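Local coordinates for protein lysine/ornithine decarboxylase (Vibrio vulnificus, PDB 2PLJ) that decarboxylates the basic amino acids lysine and ornithine, to cadaverine and putrescine, with pyridoxal phosphate as cofactor, at residues A[256-260]-A[293-298]; A[85-89]-A[386-391]. All coordinates share one frame; numbering follows the deposited sequence.

Contact 1. Residues A[256-260]-A[293-298]; sequences FPVNY and RFICAP. With P3T ((4-{[(4-aminobutyl)amino]methyl}-5-hydroxy-6-methylpyridin-3-yl)methyl dihydrogen phosphate), chain D.
The Arg293 guanidinium takes the Tyr260 hydroxyl at its edge: NH1 donates to OH over 2.8 Å, at an N-H...O angle of 159° and almost exactly in the guanidinium plane. The phenol ring stands steeply to that plane, 79° from it; the hydroxyl makes the closest approach, with ring atoms CZ and CE2 farther off. Water 1 sits at the same guanidinium's edge, weakly bonded to NE, while NH2 is taken by Asp334 and Ser217; together these partners fix the rotation of the group. The arginine gets there by an extended start, CG anti to the backbone N, and a bend at CG-CD (chi3 -52°) that turns NE and the guanidinium out of line with the chain.

The Phe294 ring has the carbonyl O of Pro257 at its edge, in plane, 3.4 Å from CD1. Val258 reaches it obliquely, CG1 lying 3.7 Å from CD1, and its other branch, CG2, packs 3.9 Å from CB of Ala297. Of the Phe256 side chain, CB alone meets Phe294, since its ring leads off toward Ile267 and Phe270 of helix 267-278 and meets the ring of Tyr225.

Two waters hang on the carbonyl O of Phe256. Water 1 also donates to OAC of the ligand phosphate; water 2 accepts from Phe294 N and donates to phosphate OAE. Arg293 N adds a direct bond to OAF, 2.7 Å long, at the start of helix 293-296, where the helix dipole would favour an anion. Gly255 N and Gly292 N are also hydrogen-bonded to the ligand, consistent with the backbone phosphate-binding site of fold-type III (alanine-racemase-like) pyridoxal phosphate enzymes, at the C-terminal ends of the barrel strands.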
loop_
_atom_site.group_PDB
_atom_site.type_symbol
_atom_site.label_atom_id
_atom_site.label_comp_id
_atom_site.label_asym_id
_atom_site.label_seq_id
_atom_site.Cartn_x
_atom_site.Cartn_y
_atom_site.Cartn_z
ATOM N N PHE A 256 6.307 8.843 -20.222
ATOM C CA PHE A 256 5.515 8.732 -21.443
ATOM C C PHE A 256 4.171 8.161 -21.040
ATOM O O PHE A 256 4.107 7.219 -20.239
ATOM C CB PHE A 256 6.226 7.807 -22.443
ATOM C CG PHE A 256 7.667 8.183 -22.650
ATOM C CD1 PHE A 256 8.006 9.303 -23.421
ATOM C CD2 PHE A 256 8.679 7.492 -21.967
ATOM C CE1 PHE A 256 9.359 9.670 -23.572
ATOM C CE2 PHE A 256 10.027 7.856 -22.113
ATOM C CZ PHE A 256 10.363 8.955 -22.923
ATOM N N PRO A 257 3.094 8.784 -21.539
ATOM C CA PRO A 257 1.751 8.460 -21.061
ATOM C C PRO A 257 1.053 7.335 -21.834
ATOM O O PRO A 257 1.363 7.069 -23.004
ATOM C CB PRO A 257 1.002 9.794 -21.264
ATOM C CG PRO A 257 1.581 10.312 -22.588
ATOM C CD PRO A 257 3.088 9.923 -22.484
ATOM N N VAL A 258 0.078 6.718 -21.174
ATOM C CA VAL A 258 -0.771 5.707 -21.818
ATOM C C VAL A 258 -2.240 6.035 -21.570
ATOM O O VAL A 258 -2.575 6.830 -20.687
ATOM C CB VAL A 258 -0.470 4.286 -21.286
ATOM C CG1 VAL A 258 0.978 3.936 -21.498
ATOM C CG2 VAL A 258 -0.861 4.156 -19.831
ATOM N N ASN A 259 -3.105 5.408 -22.349
ATOM C CA ASN A 259 -4.540 5.621 -22.203
ATOM C C ASN A 259 -5.066 4.884 -21.004
ATOM O O ASN A 259 -4.869 3.670 -20.897
ATOM C CB ASN A 259 -5.288 5.134 -23.440
ATOM C CG ASN A 259 -4.926 5.931 -24.669
ATOM O OD1 ASN A 259 -4.455 5.385 -25.661
ATOM N ND2 ASN A 259 -5.078 7.219 -24.583
ATOM N N TYR A 260 -5.743 5.616 -20.124
ATOM C CA TYR A 260 -6.575 4.987 -19.081
ATOM C C TYR A 260 -8.026 5.191 -19.480
ATOM O O TYR A 260 -8.525 4.487 -20.348
ATOM C CB TYR A 260 -6.261 5.532 -17.682
ATOM C CG TYR A 260 -4.933 5.005 -17.204
ATOM C CD1 TYR A 260 -4.843 3.742 -16.585
ATOM C CD2 TYR A 260 -3.760 5.735 -17.420
ATOM C CE1 TYR A 260 -3.603 3.235 -16.160
ATOM C CE2 TYR A 260 -2.520 5.250 -17.009
ATOM C CZ TYR A 260 -2.436 3.991 -16.387
ATOM O OH TYR A 260 -1.169 3.537 -16.001
ATOM N N ARG A 293 5.937 3.007 -17.131
ATOM C CA ARG A 293 4.504 2.834 -17.343
ATOM C C ARG A 293 4.165 2.518 -18.800
ATOM O O ARG A 293 3.304 1.684 -19.079
ATOM C CB ARG A 293 3.776 4.112 -16.923
ATOM C CG ARG A 293 2.246 4.023 -17.022
ATOM C CD ARG A 293 1.587 5.423 -16.798
ATOM N NE ARG A 293 2.022 6.098 -15.568
ATOM C CZ ARG A 293 1.414 5.974 -14.378
ATOM N NH1 ARG A 293 0.343 5.173 -14.225
ATOM N NH2 ARG A 293 1.874 6.659 -13.330
ATOM N N PHE A 294 4.829 3.214 -19.739
ATOM C CA PHE A 294 4.414 3.037 -21.133
ATOM C C PHE A 294 4.572 1.585 -21.588
ATOM O O PHE A 294 3.761 1.056 -22.337
ATOM C CB PHE A 294 5.214 3.985 -22.056
ATOM C CG PHE A 294 4.723 3.958 -23.484
ATOM C CD1 PHE A 294 3.660 4.780 -23.892
ATOM C CD2 PHE A 294 5.280 3.052 -24.405
ATOM C CE1 PHE A 294 3.170 4.718 -25.201
ATOM C CE2 PHE A 294 4.825 2.988 -25.737
ATOM C CZ PHE A 294 3.770 3.819 -26.144
ATOM N N ILE A 295 5.613 0.928 -21.082
ATOM C CA ILE A 295 5.886 -0.436 -21.497
ATOM C C ILE A 295 4.952 -1.461 -20.833
ATOM O O ILE A 295 4.453 -2.383 -21.515
ATOM C CB ILE A 295 7.405 -0.789 -21.280
ATOM C CG1 ILE A 295 8.250 -0.043 -22.327
ATOM C CG2 ILE A 295 7.682 -2.302 -21.453
ATOM C CD1 ILE A 295 9.731 -0.088 -22.030
ATOM N N CYS A 296 4.729 -1.307 -19.524
ATOM C CA CYS A 296 4.003 -2.345 -18.757
ATOM C C CYS A 296 2.527 -2.085 -18.562
ATOM O O CYS A 296 1.762 -3.027 -18.458
ATOM C CB CYS A 296 4.654 -2.636 -17.394
ATOM S SG CYS A 296 4.819 -1.178 -16.372
ATOM N N ALA A 297 2.126 -0.812 -18.490
ATOM C CA ALA A 297 0.731 -0.557 -18.073
ATOM C C ALA A 297 -0.342 -1.325 -18.901
ATOM O O ALA A 297 -1.244 -1.932 -18.317
ATOM C CB ALA A 297 0.414 0.966 -18.011
ATOM N N PRO A 298 -0.267 -1.257 -20.246
ATOM C CA PRO A 298 -1.333 -1.885 -21.077
ATOM C C PRO A 298 -1.280 -3.399 -21.103
ATOM O O PRO A 298 -2.217 -4.048 -21.610
ATOM C CB PRO A 298 -1.029 -1.345 -22.475
ATOM C CG PRO A 298 -0.204 -0.079 -22.240
ATOM C CD PRO A 298 0.672 -0.469 -21.071
HETATM O OAE P3T D . 7.765 5.991 -17.363
HETATM P PAU P3T D . 7.201 6.209 -15.894
HETATM O OAF P3T D . 6.693 4.816 -15.287
HETATM O OAC P3T D . 6.147 7.294 -15.765
HETATM O OAP P3T D . 8.393 6.620 -14.879
HETATM C CAM P3T D . 9.524 5.668 -14.697
HETATM C CAS P3T D . 10.580 6.442 -13.897
HETATM C CAH P3T D . 11.750 6.708 -14.620
HETATM N NAO P3T D . 12.744 7.386 -14.044
HETATM C CAQ P3T D . 12.658 7.861 -12.806
HETATM C CAA P3T D . 13.845 8.670 -12.227
HETATM C CAR P3T D . 11.496 7.658 -12.034
HETATM O OAD P3T D . 11.449 8.138 -10.782
HETATM C CAT P3T D . 10.415 6.941 -12.591
HETATM C CAG P3T D . 9.259 6.676 -11.795
HETATM N NAN P3T D . 8.965 7.472 -10.776
HETATM C CAL P3T D . 7.820 7.318 -9.822
HETATM C CAK P3T D . 6.479 7.063 -10.530
HETATM C CAJ P3T D . 5.432 6.838 -9.394
HETATM C CAI P3T D . 4.041 6.568 -9.975
HETATM N NAB P3T D . 2.992 6.563 -8.927
HETATM O O HOH W 1 4.049 7.504 -17.399
HETATM O O HOH W 2 6.311 5.597 -19.453
#

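Contact 2. Residues A[85-89]-A[386-391]; sequences LKPLP and GAYTSA. With P3T ((4-{[(4-aminobutyl)amino]methyl}-5-hydroxy-6-methylpyridin-3-yl)methyl dihydrogen phosphate), chain D.
Ring packing joins Pro87 to Tyr388: CB of the proline sits over one face of the phenol, 3.5 Å from its centroid and 17° off the ring normal, a CH-pi contact. CAI of the ligand's aminobutyl tail covers the opposite face near its centre, so the ring is sandwiched between protein and ligand. With CG anti to the carbonyl carbon (chi1 -48°), the ring lies alongside the proline and its OH donates to phosphate OAF over 2.6 Å.

Hydrogen bonding is by the backbone. Tyr388 N donates to Pro87 O over 3.0 Å, in the carbonyl plane and on a lone pair. Water 3 donates a hydrogen bond to the same oxygen and accepts from Thr389 N and Ala391 N, tying the turn at Leu85-Leu88 to the start of the 3-10 segment.

Van der Waals packing fills in the rest. Ala391 CB rests against Pro87 O and Lys86 O; Leu88 CB lies 3.4 Å from Gly386 O; Pro87 CB meets Ala387 CB. Phe396 of the second subunit packs on Tyr388 and Ala391.

A covalent link ties Lys86 to the ligand: NZ is modelled 1.3 Å from CAG, which also carries NAN, so the bonding there is uncertain and may average two states. A lysine link to the cofactor's C4' carbon is characteristic of the active site of pyridoxal phosphate enzymes, here at the mouth of the beta/alpha barrel.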
loop_
_atom_site.group_PDB
_atom_site.type_symbol
_atom_site.label_atom_id
_atom_site.label_comp_id
_atom_site.label_asym_id
_atom_site.label_seq_id
_atom_site.Cartn_x
_atom_site.Cartn_y
_atom_site.Cartn_z
ATOM N N LEU A 85 12.225 -0.764 -13.770
ATOM C CA LEU A 85 11.577 -1.914 -13.118
ATOM C C LEU A 85 10.465 -1.462 -12.186
ATOM O O LEU A 85 9.490 -2.206 -11.980
ATOM C CB LEU A 85 12.576 -2.763 -12.333
ATOM C CG LEU A 85 13.210 -3.910 -13.123
ATOM C CD1 LEU A 85 14.041 -3.376 -14.264
ATOM C CD2 LEU A 85 14.018 -4.804 -12.159
ATOM N N LYS A 86 10.620 -0.282 -11.590
ATOM C CA LYS A 86 9.720 0.216 -10.481
ATOM C C LYS A 86 8.203 -0.101 -10.673
ATOM O O LYS A 86 7.537 -0.676 -9.780
ATOM C CB LYS A 86 9.847 1.762 -10.355
ATOM C CG LYS A 86 11.098 2.357 -9.723
ATOM C CD LYS A 86 11.018 3.900 -9.841
ATOM C CE LYS A 86 9.587 4.396 -10.238
ATOM N NZ LYS A 86 9.448 5.546 -11.206
ATOM N N PRO A 87 7.624 0.289 -11.835
ATOM C CA PRO A 87 6.172 0.058 -11.965
ATOM C C PRO A 87 5.704 -1.397 -12.014
ATOM O O PRO A 87 4.529 -1.674 -11.697
ATOM C CB PRO A 87 5.820 0.723 -13.294
ATOM C CG PRO A 87 7.151 0.685 -14.075
ATOM C CD PRO A 87 8.163 1.009 -13.011
ATOM N N LEU A 88 6.583 -2.299 -12.455
ATOM C CA LEU A 88 6.244 -3.739 -12.610
ATOM C C LEU A 88 7.571 -4.504 -12.670
ATOM O O LEU A 88 8.094 -4.738 -13.747
ATOM C CB LEU A 88 5.368 -4.004 -13.856
ATOM C CG LEU A 88 4.966 -5.478 -13.988
ATOM C CD1 LEU A 88 4.213 -5.974 -12.702
ATOM C CD2 LEU A 88 4.144 -5.708 -15.266
ATOM N N PRO A 89 8.154 -4.792 -11.492
ATOM C CA PRO A 89 9.468 -5.442 -11.407
ATOM C C PRO A 89 9.335 -6.949 -11.530
ATOM O O PRO A 89 9.609 -7.692 -10.565
ATOM C CB PRO A 89 9.943 -5.037 -10.004
ATOM C CG PRO A 89 8.674 -5.008 -9.170
ATOM C CD PRO A 89 7.633 -4.437 -10.146
ATOM N N GLY A 386 -1.170 -2.684 -15.499
ATOM C CA GLY A 386 0.198 -3.207 -15.424
ATOM C C GLY A 386 1.154 -2.414 -14.538
ATOM O O GLY A 386 2.114 -2.982 -13.996
ATOM N N ALA A 387 0.943 -1.101 -14.438
ATOM C CA ALA A 387 1.955 -0.225 -13.857
ATOM C C ALA A 387 1.467 0.364 -12.529
ATOM O O ALA A 387 0.351 0.894 -12.478
ATOM C CB ALA A 387 2.305 0.932 -14.844
ATOM N N TYR A 388 2.303 0.275 -11.476
ATOM C CA TYR A 388 1.980 0.858 -10.144
ATOM C C TYR A 388 0.629 0.319 -9.647
ATOM O O TYR A 388 -0.257 1.083 -9.218
ATOM C CB TYR A 388 2.013 2.406 -10.180
ATOM C CG TYR A 388 3.257 2.945 -10.861
ATOM C CD1 TYR A 388 4.513 2.843 -10.246
ATOM C CD2 TYR A 388 3.177 3.534 -12.144
ATOM C CE1 TYR A 388 5.656 3.341 -10.866
ATOM C CE2 TYR A 388 4.329 4.048 -12.793
ATOM C CZ TYR A 388 5.571 3.912 -12.155
ATOM O OH TYR A 388 6.699 4.382 -12.757
ATOM N N THR A 389 0.497 -1.003 -9.743
ATOM C CA THR A 389 -0.711 -1.714 -9.272
ATOM C C THR A 389 -0.267 -2.774 -8.242
ATOM O O THR A 389 -0.152 -2.466 -7.042
ATOM C CB THR A 389 -1.504 -2.299 -10.487
ATOM O OG1 THR A 389 -0.592 -3.076 -11.310
ATOM C CG2 THR A 389 -2.124 -1.161 -11.326
ATOM N N SER A 390 0.050 -3.986 -8.714
ATOM C CA SER A 390 0.599 -5.045 -7.887
ATOM C C SER A 390 1.916 -4.604 -7.224
ATOM O O SER A 390 2.200 -4.992 -6.079
ATOM C CB SER A 390 0.864 -6.309 -8.724
ATOM O OG SER A 390 1.672 -6.022 -9.844
ATOM N N ALA A 391 2.655 -3.705 -7.898
ATOM C CA ALA A 391 3.919 -3.228 -7.342
ATOM C C ALA A 391 3.705 -2.550 -5.974
ATOM O O ALA A 391 4.612 -2.524 -5.145
ATOM C CB ALA A 391 4.657 -2.281 -8.328
HETATM O OAE P3T D . 7.765 5.991 -17.363
HETATM P PAU P3T D . 7.201 6.209 -15.894
HETATM O OAF P3T D . 6.693 4.816 -15.287
HETATM O OAC P3T D . 6.147 7.294 -15.765
HETATM O OAP P3T D . 8.393 6.620 -14.879
HETATM C CAM P3T D . 9.524 5.668 -14.697
HETATM C CAS P3T D . 10.580 6.442 -13.897
HETATM C CAH P3T D . 11.750 6.708 -14.620
HETATM N NAO P3T D . 12.744 7.386 -14.044
HETATM C CAQ P3T D . 12.658 7.861 -12.806
HETATM C CAA P3T D . 13.845 8.670 -12.227
HETATM C CAR P3T D . 11.496 7.658 -12.034
HETATM O OAD P3T D . 11.449 8.138 -10.782
HETATM C CAT P3T D . 10.415 6.941 -12.591
HETATM C CAG P3T D . 9.259 6.676 -11.795
HETATM N NAN P3T D . 8.965 7.472 -10.776
HETATM C CAL P3T D . 7.820 7.318 -9.822
HETATM C CAK P3T D . 6.479 7.063 -10.530
HETATM C CAJ P3T D . 5.432 6.838 -9.394
HETATM C CAI P3T D . 4.041 6.568 -9.975
HETATM N NAB P3T D . 2.992 6.563 -8.927
HETATM O O HOH W 3 2.419 -3.005 -10.680
#

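From the N terminus, the chain first passes residues 85-89, in the loop after strand 79-84. Residues 256-260 follow strand 249-251, and contact 1 closes a short loop when residues 293-298 return after helix 267-278 and strand 286-289. Residues 386-391, beyond strand 379-382, then close the long loop of contact 2, inside which contact 1 is nested. Contact 1 thus joins neighbouring loops of the barrel; contact 2 ties the barrel to the loop before the late strand 403-407 of the mixed sheet. They meet through Ala297 O and Gly386 N, 2.9 Å apart and probably hydrogen-bonded, and both touch the same ligand.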